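Local structure of outer surface protein (2YN7) at residues 40-45 and 93-98. The protein is an outer surface lipoprotein of the Lyme disease agent, associated with the infectious phenotype, whose molecular role is not established. Numbering follows the deposited sequence.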
ATOM      1  N   PHE A  40      -8.196 -15.347  -0.559  1.00 25.88           N
ATOM      2  CA  PHE A  40      -8.972 -14.510  -1.492  1.00 24.93           C
ATOM      3  C   PHE A  40      -8.621 -14.844  -2.934  1.00 24.57           C
ATOM      4  O   PHE A  40      -8.488 -13.958  -3.804  1.00 25.09           O
ATOM      5  CB  PHE A  40      -8.791 -13.024  -1.165  1.00 25.75           C
ATOM      6  CG  PHE A  40      -9.326 -12.639   0.197  1.00 26.33           C
ATOM      7  CD1 PHE A  40     -10.703 -12.499   0.410  1.00 26.51           C
ATOM      8  CD2 PHE A  40      -8.455 -12.432   1.273  1.00 24.54           C
ATOM      9  CE1 PHE A  40     -11.184 -12.146   1.684  1.00 27.92           C
ATOM     10  CE2 PHE A  40      -8.935 -12.074   2.533  1.00 26.37           C
ATOM     11  CZ  PHE A  40     -10.304 -11.930   2.742  1.00 25.87           C
ATOM     12  N   LYS A  41      -8.445 -16.145  -3.164  1.00 23.96           N
ATOM     13  CA  LYS A  41      -8.113 -16.707  -4.477  1.00 24.97           C
ATOM     14  C   LYS A  41      -6.666 -16.428  -4.909  1.00 23.95           C
ATOM     15  O   LYS A  41      -6.296 -16.614  -6.047  1.00 25.50           O
ATOM     16  CB  LYS A  41      -9.162 -16.275  -5.522  1.00 27.10           C
ATOM     17  CG  LYS A  41     -10.570 -16.753  -5.155  1.00 27.72           C
ATOM     18  CD  LYS A  41     -11.487 -16.842  -6.365  1.00 30.78           C
ATOM     19  CE  LYS A  41     -12.685 -17.768  -6.117  1.00 29.35           C
ATOM     20  NZ  LYS A  41     -13.076 -17.698  -4.679  1.00 28.44           N
ATOM     21  N   MET A  42      -5.823 -16.044  -3.980  1.00 24.60           N
ATOM     22  CA  MET A  42      -4.460 -15.713  -4.284  1.00 23.79           C
ATOM     23  C   MET A  42      -3.428 -16.628  -3.664  1.00 22.77           C
ATOM     24  O   MET A  42      -2.298 -16.517  -3.931  1.00 22.36           O
ATOM     25  CB  MET A  42      -4.196 -14.241  -4.032  1.00 22.88           C
ATOM     26  CG  MET A  42      -4.922 -13.304  -4.981  1.00 24.50           C
ATOM     27  SD  MET A  42      -4.683 -11.568  -4.688  1.00 24.90           S
ATOM     28  CE  MET A  42      -5.606 -11.294  -3.236  1.00 20.94           C
ATOM     29  N   LYS A  43      -3.838 -17.519  -2.807  1.00 24.23           N
ATOM     30  CA  LYS A  43      -2.929 -18.545  -2.351  1.00 26.35           C
ATOM     31  C   LYS A  43      -2.282 -19.310  -3.495  1.00 26.31           C
ATOM     32  O   LYS A  43      -1.099 -19.394  -3.579  1.00 27.01           O
ATOM     33  CB  LYS A  43      -3.575 -19.502  -1.397  1.00 26.63           C
ATOM     34  CG  LYS A  43      -2.543 -20.385  -0.767  1.00 30.72           C
ATOM     35  CD  LYS A  43      -3.058 -21.088   0.445  1.00 33.37           C
ATOM     36  CE  LYS A  43      -3.130 -22.553   0.169  1.00 36.91           C
ATOM     37  NZ  LYS A  43      -4.161 -22.918  -0.797  1.00 37.63           N
ATOM     38  N   ASP A  44      -3.078 -19.819  -4.405  1.00 25.38           N
ATOM     39  CA  ASP A  44      -2.532 -20.519  -5.533  1.00 26.98           C
ATOM     40  C   ASP A  44      -2.542 -19.678  -6.796  1.00 26.68           C
ATOM     41  O   ASP A  44      -2.817 -20.170  -7.851  1.00 29.35           O
ATOM     42  CB  ASP A  44      -3.219 -21.858  -5.735  1.00 25.40           C
ATOM     43  CG  ASP A  44      -3.473 -22.603  -4.452  1.00 26.67           C
ATOM     44  OD1 ASP A  44      -2.708 -22.540  -3.514  1.00 24.44           O
ATOM     45  OD2 ASP A  44      -4.464 -23.296  -4.404  1.00 29.36           O
ATOM     46  N   SER A  45      -2.242 -18.399  -6.657  1.00 25.00           N
ATOM     47  CA  SER A  45      -2.017 -17.477  -7.772  1.00 25.56           C
ATOM     48  C   SER A  45      -1.090 -16.306  -7.391  1.00 26.21           C
ATOM     49  O   SER A  45       0.083 -16.487  -7.307  1.00 25.49           O
ATOM     50  CB  SER A  45      -3.308 -17.030  -8.473  1.00 24.29           C
ATOM     51  OG  SER A  45      -4.014 -16.026  -7.818  1.00 24.81           O
ATOM     52  N   GLU A  93     -11.499 -10.103  -2.639  1.00 22.85           N
ATOM     53  CA  GLU A  93     -11.950 -11.293  -3.378  1.00 25.27           C
ATOM     54  C   GLU A  93     -12.109 -11.007  -4.860  1.00 21.62           C
ATOM     55  O   GLU A  93     -11.711 -11.816  -5.688  1.00 21.02           O
ATOM     56  CB  GLU A  93     -13.274 -11.851  -2.788  1.00 28.90           C
ATOM     57  CG  GLU A  93     -13.279 -13.374  -2.601  1.00 33.67           C
ATOM     58  CD  GLU A  93     -13.569 -14.120  -3.893  1.00 42.65           C
ATOM     59  OE1 GLU A  93     -14.082 -13.478  -4.859  1.00 43.95           O
ATOM     60  OE2 GLU A  93     -13.289 -15.348  -3.953  1.00 44.06           O
ATOM     61  N   GLN A  94     -12.701  -9.861  -5.180  1.00 20.77           N
ATOM     62  CA  GLN A  94     -12.956  -9.479  -6.584  1.00 20.83           C
ATOM     63  C   GLN A  94     -11.610  -9.266  -7.322  1.00 21.50           C
ATOM     64  O   GLN A  94     -11.463  -9.639  -8.496  1.00 21.79           O
ATOM     65  CB  GLN A  94     -13.891  -8.246  -6.674  1.00 19.25           C
ATOM     66  CG  GLN A  94     -15.362  -8.560  -6.366  1.00 21.45           C
ATOM     67  CD  GLN A  94     -16.156  -7.400  -5.715  1.00 20.98           C
ATOM     68  OE1 GLN A  94     -15.670  -6.279  -5.579  1.00 22.27           O
ATOM     69  NE2 GLN A  94     -17.372  -7.677  -5.325  1.00 19.08           N
ATOM     70  N   PHE A  95     -10.626  -8.701  -6.612  1.00 20.65           N
ATOM     71  CA  PHE A  95      -9.287  -8.542  -7.157  1.00 20.33           C
ATOM     72  C   PHE A  95      -8.607  -9.909  -7.261  1.00 19.10           C
ATOM     73  O   PHE A  95      -8.015 -10.214  -8.278  1.00 17.11           O
ATOM     74  CB  PHE A  95      -8.457  -7.563  -6.297  1.00 21.33           C
ATOM     75  CG  PHE A  95      -7.115  -7.222  -6.876  1.00 22.13           C
ATOM     76  CD1 PHE A  95      -5.998  -7.988  -6.570  1.00 23.20           C
ATOM     77  CD2 PHE A  95      -6.962  -6.120  -7.738  1.00 22.82           C
ATOM     78  CE1 PHE A  95      -4.757  -7.661  -7.113  1.00 23.94           C
ATOM     79  CE2 PHE A  95      -5.725  -5.798  -8.270  1.00 22.82           C
ATOM     80  CZ  PHE A  95      -4.627  -6.574  -7.964  1.00 22.47           C
ATOM     81  N   GLY A  96      -8.709 -10.732  -6.219  1.00 18.01           N
ATOM     82  CA  GLY A  96      -8.099 -12.055  -6.244  1.00 18.02           C
ATOM     83  C   GLY A  96      -8.566 -12.942  -7.400  1.00 18.51           C
ATOM     84  O   GLY A  96      -7.797 -13.753  -7.928  1.00 15.92           O
ATOM     85  N   SER A  97      -9.835 -12.768  -7.787  1.00 19.00           N
ATOM     86  CA  SER A  97     -10.470 -13.624  -8.751  1.00 18.47           C
ATOM     87  C   SER A  97     -10.013 -13.270 -10.149  1.00 18.17           C
ATOM     88  O   SER A  97      -9.878 -14.158 -10.982  1.00 18.55           O
ATOM     89  CB  SER A  97     -12.006 -13.546  -8.641  1.00 19.40           C
ATOM     90  OG  SER A  97     -12.454 -12.311  -9.161  1.00 22.96           O
ATOM     91  N   ILE A  98      -9.772 -11.983 -10.405  1.00 19.97           N
ATOM     92  CA  ILE A  98      -9.094 -11.543 -11.656  1.00 19.43           C
ATOM     93  C   ILE A  98      -7.643 -12.022 -11.704  1.00 19.79           C
ATOM     94  O   ILE A  98      -7.169 -12.427 -12.775  1.00 22.32           O
ATOM     95  CB  ILE A  98      -9.157 -10.011 -11.824  1.00 19.54           C
ATOM     96  CG1 ILE A  98     -10.622  -9.578 -11.828  1.00 18.99           C
ATOM     97  CG2 ILE A  98      -8.395  -9.546 -13.073  1.00 18.24           C
ATOM     98  CD1 ILE A  98     -10.856  -8.188 -11.282  1.00 19.00           C
TER
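Glu93 meets Phe40 and Lys41 at once. Its CG lies 4.1 Å from CD1 of the Phe40 ring, and the ring and carboxylate planes are turned 69° apart. The chain of Glu93 bends at chi2 (-80°), which swings the carboxylate toward the loop. There it takes a salt bridge from Lys41 NZ to Glu93 OE2, 2.5 Å, a very short separation. The Lys41 aliphatic chain runs past this oxygen, with CG 3.3 Å from Glu93 OE2, before its end bends back to bring NZ there. Asp38 adds a second, long and weak ion pair to this amine. Phe95 turns the edge of its ring to Met42, CD1 lying 4.3 Å from SD. Its ring also meets that of Phe81.

Gly96 is where the loop backbone comes down on the helix. Its CA, which carries no side chain, donates a nearly straight CA-H...O contact to Phe40 O, 3.1 Å away with 164° at the hydrogen. Met42 lies over the same glycine, CG 3.6 Å from Gly96 CA. Ser97 adds its CB, 4.0 Å from Lys41 CD, while its OG bonds back to Gln94 O within the helix.

Met42 to Ser45 form a type I beta turn, tied back to the contact by a bond from Ser45 OG to a lone pair of Lys41 O, 2.9 Å. The loop between helix 8-26 and helix 72-84 thus packs on helix 89-102 at Gly96, within the helical domain of the Borrelia BbCRASP-1 family.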